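Local coordinates for protein sensory transduction histidine kinase, putative (Borrelia burgdorferi, PDB 5BWJ) that probably senses small molecules in the periplasm through a Venus flytrap domain, the sensor part of a membrane-bound hybrid histidine kinase, at residues F10-D14 and V49-D53; S88-F94 and D153-C159. One frame throughout, in Å; residues are numbered along the deposited sequence.

Interaction 1 of 2, residues F10-D14 and V49-D53; sequences FKLVD and VEHID
F10-D14 and V49-D53 run side by side as parallel strands in one lobe of the Venus flytrap sensor domain; the axes of strand segments 10-13 and 49-52 approach to 4.7 Å and are inclined at 28°. With helix 32-42 lying on the chain between them, they form a beta-alpha-beta crossover. F10, K11, L12 and V13 pair in parallel register with V49, E50, H51 and I52, and the backbone bonds zigzag between strands: E50 N to F10 O, L12 N to E50 O and I52 N to L12 O. A fourth, D14 N to I52 O, is the shortest, 2.7 Å, and ties the loop residue D14 to the end of strand 45-52; D14 OD2 hydrogen-bonds to S140 OG. On the face carrying L12, V49 and H51, the leucine methyl CD1 wedges between two partners, pressing on V49 CG1 at a tight 3.4 Å and meeting NE2 of the H51 imidazole obliquely at the same distance. Helix 32-42 covers L12 and V49 through I32, F33 and L36, while the H51 ring stacks with Y28, next to E29, a magnesium ligand seen in a structure of this protein, though no metal occupies that site in this chain. Across the sheet, I52 places CG1 between its backbone N and carbonyl carbon (chi1 48°), which carries CD1 to K11 CD, 3.9 Å away, and to V13 CG2. K11 and E50 stand alongside each other here. K9 binds E50 OE2 and E61 binds K11, extending a chain of alternating charges that would temper the closeness of the two lysines. At its centre, the K11 chain bends at its last torsion (chi4 -62°) and NZ meets E50 OE1 in a salt bridge modelled at 2.5 Å, so short that the exact length is doubtful.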
loop_
_atom_site.group_PDB
_atom_site.type_symbol
_atom_site.label_atom_id
_atom_site.label_comp_id
_atom_site.label_asym_id
_atom_site.label_seq_id
_atom_site.Cartn_x
_atom_site.Cartn_y
_atom_site.Cartn_z
ATOM N N PHE B 10 -2.288 -10.248 -20.452
ATOM C CA PHE B 10 -2.565 -9.329 -19.355
ATOM C C PHE B 10 -2.077 -7.930 -19.710
ATOM O O PHE B 10 -0.910 -7.740 -20.056
ATOM C CB PHE B 10 -1.901 -9.812 -18.064
ATOM C CG PHE B 10 -2.599 -10.979 -17.421
ATOM C CD1 PHE B 10 -3.496 -10.782 -16.385
ATOM C CD2 PHE B 10 -2.358 -12.272 -17.854
ATOM C CE1 PHE B 10 -4.141 -11.855 -15.789
ATOM C CE2 PHE B 10 -2.999 -13.347 -17.265
ATOM C CZ PHE B 10 -3.892 -13.137 -16.227
ATOM N N LYS B 11 -2.978 -6.956 -19.638
ATOM C CA LYS B 11 -2.621 -5.562 -19.884
ATOM C C LYS B 11 -2.511 -4.794 -18.573
ATOM O O LYS B 11 -3.505 -4.597 -17.871
ATOM C CB LYS B 11 -3.644 -4.892 -20.803
ATOM C CG LYS B 11 -3.454 -5.226 -22.274
ATOM C CD LYS B 11 -4.298 -4.323 -23.157
ATOM C CE LYS B 11 -4.096 -4.628 -24.628
ATOM N NZ LYS B 11 -2.691 -4.410 -25.071
ATOM N N LEU B 12 -1.294 -4.370 -18.250
ATOM C CA LEU B 12 -1.040 -3.597 -17.039
ATOM C C LEU B 12 -1.177 -2.109 -17.340
ATOM O O LEU B 12 -0.360 -1.529 -18.057
ATOM C CB LEU B 12 0.352 -3.912 -16.483
ATOM C CG LEU B 12 0.641 -5.402 -16.264
ATOM C CD1 LEU B 12 2.029 -5.611 -15.678
ATOM C CD2 LEU B 12 -0.405 -6.043 -15.372
ATOM N N VAL B 13 -2.222 -1.498 -16.792
ATOM C CA VAL B 13 -2.550 -0.112 -17.104
ATOM C C VAL B 13 -1.861 0.856 -16.146
ATOM O O VAL B 13 -1.922 0.687 -14.928
ATOM C CB VAL B 13 -4.073 0.127 -17.053
ATOM C CG1 VAL B 13 -4.411 1.543 -17.510
ATOM C CG2 VAL B 13 -4.799 -0.891 -17.919
ATOM N N ASP B 14 -1.209 1.869 -16.715
ATOM C CA ASP B 14 -0.594 2.942 -15.938
ATOM C C ASP B 14 0.443 2.366 -14.964
ATOM O O ASP B 14 1.312 1.593 -15.373
ATOM C CB ASP B 14 -1.683 3.741 -15.210
ATOM C CG ASP B 14 -1.183 5.077 -14.679
ATOM O OD1 ASP B 14 -0.131 5.560 -15.145
ATOM O OD2 ASP B 14 -1.851 5.646 -13.790
ATOM N N VAL B 49 2.446 -10.372 -20.855
ATOM C CA VAL B 49 2.264 -9.115 -20.141
ATOM C C VAL B 49 2.607 -7.947 -21.054
ATOM O O VAL B 49 3.653 -7.944 -21.705
ATOM C CB VAL B 49 3.132 -9.049 -18.872
ATOM C CG1 VAL B 49 2.868 -7.757 -18.112
ATOM C CG2 VAL B 49 2.856 -10.250 -17.979
ATOM N N GLU B 50 1.714 -6.964 -21.098
ATOM C CA GLU B 50 1.932 -5.759 -21.887
ATOM C C GLU B 50 1.535 -4.528 -21.083
ATOM O O GLU B 50 0.434 -4.459 -20.538
ATOM C CB GLU B 50 1.139 -5.815 -23.195
ATOM C CG GLU B 50 1.268 -4.562 -24.050
ATOM C CD GLU B 50 0.516 -4.669 -25.361
ATOM O OE1 GLU B 50 -0.349 -3.805 -25.621
ATOM O OE2 GLU B 50 0.796 -5.610 -26.133
ATOM N N HIS B 51 2.438 -3.558 -21.013
ATOM C CA HIS B 51 2.167 -2.313 -20.310
ATOM C C HIS B 51 1.562 -1.277 -21.246
ATOM O O HIS B 51 1.997 -1.127 -22.388
ATOM C CB HIS B 51 3.446 -1.759 -19.683
ATOM C CG HIS B 51 4.005 -2.619 -18.593
ATOM N ND1 HIS B 51 4.874 -3.660 -18.840
ATOM C CD2 HIS B 51 3.818 -2.592 -17.253
ATOM C CE1 HIS B 51 5.199 -4.237 -17.696
ATOM N NE2 HIS B 51 4.573 -3.608 -16.718
ATOM N N ILE B 52 0.549 -0.572 -20.753
ATOM C CA ILE B 52 -0.010 0.575 -21.455
ATOM C C ILE B 52 -0.251 1.706 -20.460
ATOM O O ILE B 52 -0.772 1.486 -19.366
ATOM C CB ILE B 52 -1.323 0.220 -22.186
ATOM C CG1 ILE B 52 -2.279 -0.537 -21.257
ATOM C CG2 ILE B 52 -1.022 -0.617 -23.428
ATOM C CD1 ILE B 52 -3.673 -0.711 -21.824
ATOM N N ASP B 53 0.152 2.915 -20.834
ATOM C CA ASP B 53 -0.014 4.076 -19.970
ATOM C C ASP B 53 -1.482 4.463 -19.860
ATOM O O ASP B 53 -2.004 4.662 -18.760
ATOM C CB ASP B 53 0.801 5.259 -20.499
ATOM C CG ASP B 53 2.293 5.039 -20.374
ATOM O OD1 ASP B 53 2.710 3.876 -20.189
ATOM O OD2 ASP B 53 3.052 6.029 -20.463
#

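Interaction 2 of 2, residues S88-F94 and D153-C159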
loop_
_atom_site.group_PDB
_atom_site.type_symbol
_atom_site.label_atom_id
_atom_site.label_comp_id
_atom_site.label_asym_id
_atom_site.label_seq_id
_atom_site.Cartn_x
_atom_site.Cartn_y
_atom_site.Cartn_z
ATOM N N SER B 88 -6.510 0.608 -1.866
ATOM C CA SER B 88 -5.795 1.875 -1.791
ATOM C C SER B 88 -6.621 2.896 -1.016
ATOM O O SER B 88 -7.789 2.658 -0.702
ATOM C CB SER B 88 -5.482 2.406 -3.192
ATOM O OG SER B 88 -4.671 1.497 -3.915
ATOM N N ILE B 89 -5.998 4.028 -0.704
ATOM C CA ILE B 89 -6.684 5.146 -0.076
ATOM C C ILE B 89 -6.594 6.353 -1.000
ATOM O O ILE B 89 -5.518 6.682 -1.499
ATOM C CB ILE B 89 -6.084 5.487 1.306
ATOM C CG1 ILE B 89 -6.185 4.270 2.233
ATOM C CG2 ILE B 89 -6.797 6.698 1.916
ATOM C CD1 ILE B 89 -5.566 4.466 3.613
ATOM N N SER B 90 -7.729 6.999 -1.245
ATOM C CA SER B 90 -7.751 8.204 -2.060
ATOM C C SER B 90 -7.171 9.369 -1.266
ATOM O O SER B 90 -7.587 9.624 -0.138
ATOM C CB SER B 90 -9.176 8.525 -2.517
ATOM O OG SER B 90 -9.986 8.917 -1.422
ATOM N N ILE B 91 -6.212 10.070 -1.861
ATOM C CA ILE B 91 -5.547 11.181 -1.189
ATOM C C ILE B 91 -5.428 12.387 -2.111
ATOM O O ILE B 91 -5.095 12.261 -3.293
ATOM C CB ILE B 91 -4.143 10.765 -0.676
ATOM C CG1 ILE B 91 -4.294 9.928 0.599
ATOM C CG2 ILE B 91 -3.258 11.995 -0.407
ATOM C CD1 ILE B 91 -2.988 9.494 1.243
ATOM N N LEU B 92 -5.724 13.557 -1.555
ATOM C CA LEU B 92 -5.500 14.817 -2.244
ATOM C C LEU B 92 -4.096 15.311 -1.906
ATOM O O LEU B 92 -3.821 15.675 -0.760
ATOM C CB LEU B 92 -6.555 15.851 -1.841
ATOM C CG LEU B 92 -6.593 17.135 -2.671
ATOM C CD1 LEU B 92 -7.066 16.849 -4.091
ATOM C CD2 LEU B 92 -7.484 18.172 -2.011
ATOM N N PHE B 93 -3.211 15.297 -2.899
ATOM C CA PHE B 93 -1.819 15.708 -2.715
ATOM C C PHE B 93 -1.572 17.145 -3.162
ATOM O O PHE B 93 -2.272 17.663 -4.029
ATOM C CB PHE B 93 -0.879 14.789 -3.497
ATOM C CG PHE B 93 -0.708 13.425 -2.897
ATOM C CD1 PHE B 93 0.033 13.249 -1.741
ATOM C CD2 PHE B 93 -1.260 12.313 -3.510
ATOM C CE1 PHE B 93 0.201 11.993 -1.196
ATOM C CE2 PHE B 93 -1.094 11.055 -2.969
ATOM C CZ PHE B 93 -0.361 10.895 -1.812
ATOM N N PHE B 94 -0.558 17.775 -2.576
ATOM C CA PHE B 94 -0.076 19.070 -3.050
ATOM C C PHE B 94 1.398 19.229 -2.696
ATOM O O PHE B 94 1.946 18.443 -1.924
ATOM C CB PHE B 94 -0.904 20.218 -2.465
ATOM C CG PHE B 94 -0.845 20.318 -0.967
ATOM C CD1 PHE B 94 -1.715 19.588 -0.176
ATOM C CD2 PHE B 94 0.070 21.156 -0.350
ATOM C CE1 PHE B 94 -1.666 19.681 1.203
ATOM C CE2 PHE B 94 0.124 21.254 1.028
ATOM C CZ PHE B 94 -0.746 20.516 1.805
ATOM N N ASP B 153 -3.154 22.739 -8.780
ATOM C CA ASP B 153 -2.784 22.999 -7.393
ATOM C C ASP B 153 -2.793 21.711 -6.576
ATOM O O ASP B 153 -1.977 21.536 -5.669
ATOM C CB ASP B 153 -3.738 24.020 -6.769
ATOM C CG ASP B 153 -3.675 25.372 -7.454
ATOM O OD1 ASP B 153 -2.558 25.831 -7.766
ATOM O OD2 ASP B 153 -4.745 25.974 -7.682
ATOM N N TYR B 154 -3.722 20.820 -6.905
ATOM C CA TYR B 154 -3.874 19.553 -6.194
ATOM C C TYR B 154 -4.068 18.400 -7.170
ATOM O O TYR B 154 -4.612 18.587 -8.259
ATOM C CB TYR B 154 -5.062 19.619 -5.231
ATOM C CG TYR B 154 -4.996 20.764 -4.247
ATOM C CD1 TYR B 154 -5.474 22.025 -4.584
ATOM C CD2 TYR B 154 -4.462 20.585 -2.980
ATOM C CE1 TYR B 154 -5.417 23.074 -3.687
ATOM C CE2 TYR B 154 -4.399 21.628 -2.076
ATOM C CZ TYR B 154 -4.878 22.870 -2.435
ATOM O OH TYR B 154 -4.817 23.909 -1.536
ATOM N N ILE B 155 -3.619 17.210 -6.778
ATOM C CA ILE B 155 -3.916 15.995 -7.528
ATOM C C ILE B 155 -4.597 14.995 -6.601
ATOM O O ILE B 155 -4.320 14.956 -5.403
ATOM C CB ILE B 155 -2.649 15.370 -8.154
ATOM C CG1 ILE B 155 -1.620 15.034 -7.071
ATOM C CG2 ILE B 155 -2.069 16.317 -9.200
ATOM C CD1 ILE B 155 -0.368 14.347 -7.589
ATOM N N TYR B 156 -5.494 14.197 -7.170
ATOM C CA TYR B 156 -6.318 13.273 -6.406
ATOM C C TYR B 156 -6.208 11.866 -6.981
ATOM O O TYR B 156 -6.471 11.653 -8.162
ATOM C CB TYR B 156 -7.771 13.750 -6.418
ATOM C CG TYR B 156 -8.677 13.043 -5.440
ATOM C CD1 TYR B 156 -8.464 13.139 -4.072
ATOM C CD2 TYR B 156 -9.762 12.299 -5.884
ATOM C CE1 TYR B 156 -9.297 12.501 -3.173
ATOM C CE2 TYR B 156 -10.602 11.657 -4.991
ATOM C CZ TYR B 156 -10.363 11.762 -3.638
ATOM O OH TYR B 156 -11.194 11.127 -2.746
ATOM N N GLY B 157 -5.811 10.907 -6.150
ATOM C CA GLY B 157 -5.658 9.541 -6.613
ATOM C C GLY B 157 -4.994 8.600 -5.625
ATOM O O GLY B 157 -5.069 8.790 -4.410
ATOM N N ASP B 158 -4.336 7.582 -6.170
ATOM C CA ASP B 158 -3.752 6.504 -5.380
ATOM C C ASP B 158 -2.677 7.005 -4.418
ATOM O O ASP B 158 -1.756 7.715 -4.821
ATOM C CB ASP B 158 -3.163 5.442 -6.311
ATOM C CG ASP B 158 -2.667 4.224 -5.563
ATOM O OD1 ASP B 158 -1.481 4.207 -5.177
ATOM O OD2 ASP B 158 -3.465 3.285 -5.359
ATOM N N CYS B 159 -2.794 6.612 -3.152
ATOM C CA CYS B 159 -1.905 7.105 -2.100
ATOM C C CYS B 159 -0.453 6.695 -2.316
ATOM O O CYS B 159 0.459 7.494 -2.097
ATOM C CB CYS B 159 -2.369 6.609 -0.724
ATOM S SG CYS B 159 -2.410 4.804 -0.529
#
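F93 CB packs on I155 CG1 at 3.7 Å where segment 88-94 of strand 79-94 runs antiparallel to strand 154-156, in the lobe of the Venus flytrap fold opposite interaction 1. I91 CG2 sits over the centre of the F93 ring, whose CZ edge points at C159 O; beyond it, I91 CD1 touches C159 CB at 3.5 Å. Helix 140-148 covers I155. On the other face L92, with CG anti to its backbone N (chi1 -169°), lays CD1 against Y154 CB and Y156 CB. The F94 and Y154 side chains run alongside each other, F94 CB against Y154 CD2, while their ring planes meet obliquely at 66°. Paired backbone bonds join F93 with I155 and I91 with G157, where the second chain turns a corner; past it only weak bonds link I89 and C159. Y156 spans the backbone of I91 to bring OH 2.8 Å from S90 OG, and both hydroxyls reach V181 O, S90 OG also Y183 N. At the far end S88 OG donates to D158 OD2 at 2.6 Å, nearly in line with the C-O bond, while D158 OD1 caps T161 N at the start of helix 161-169. One carboxylate thus fastens both the strand and the helix start, and the N-terminal helix dipole probably stabilises its negative charge.

The two contacts belong to the same extended sheet but lie on opposite sides of the chain's centre, about 22 Å between centres and about 8 Å between nearest atoms, without touching. Interaction 1 joins parallel strands and is only partly buried, with an ionic network on one face and helix-covered aliphatic packing on the other. Interaction 2 is antiparallel and more deeply buried; aromatic and branched side chains dominate it, and its polar groups are hydroxyls and a helix-capping carboxylate instead of lysine-glutamate pairs. Their surroundings differ too: no other subunit reaches interaction 1, whereas F19 and P18 of the second subunit pack on I89 and I91 of interaction 2.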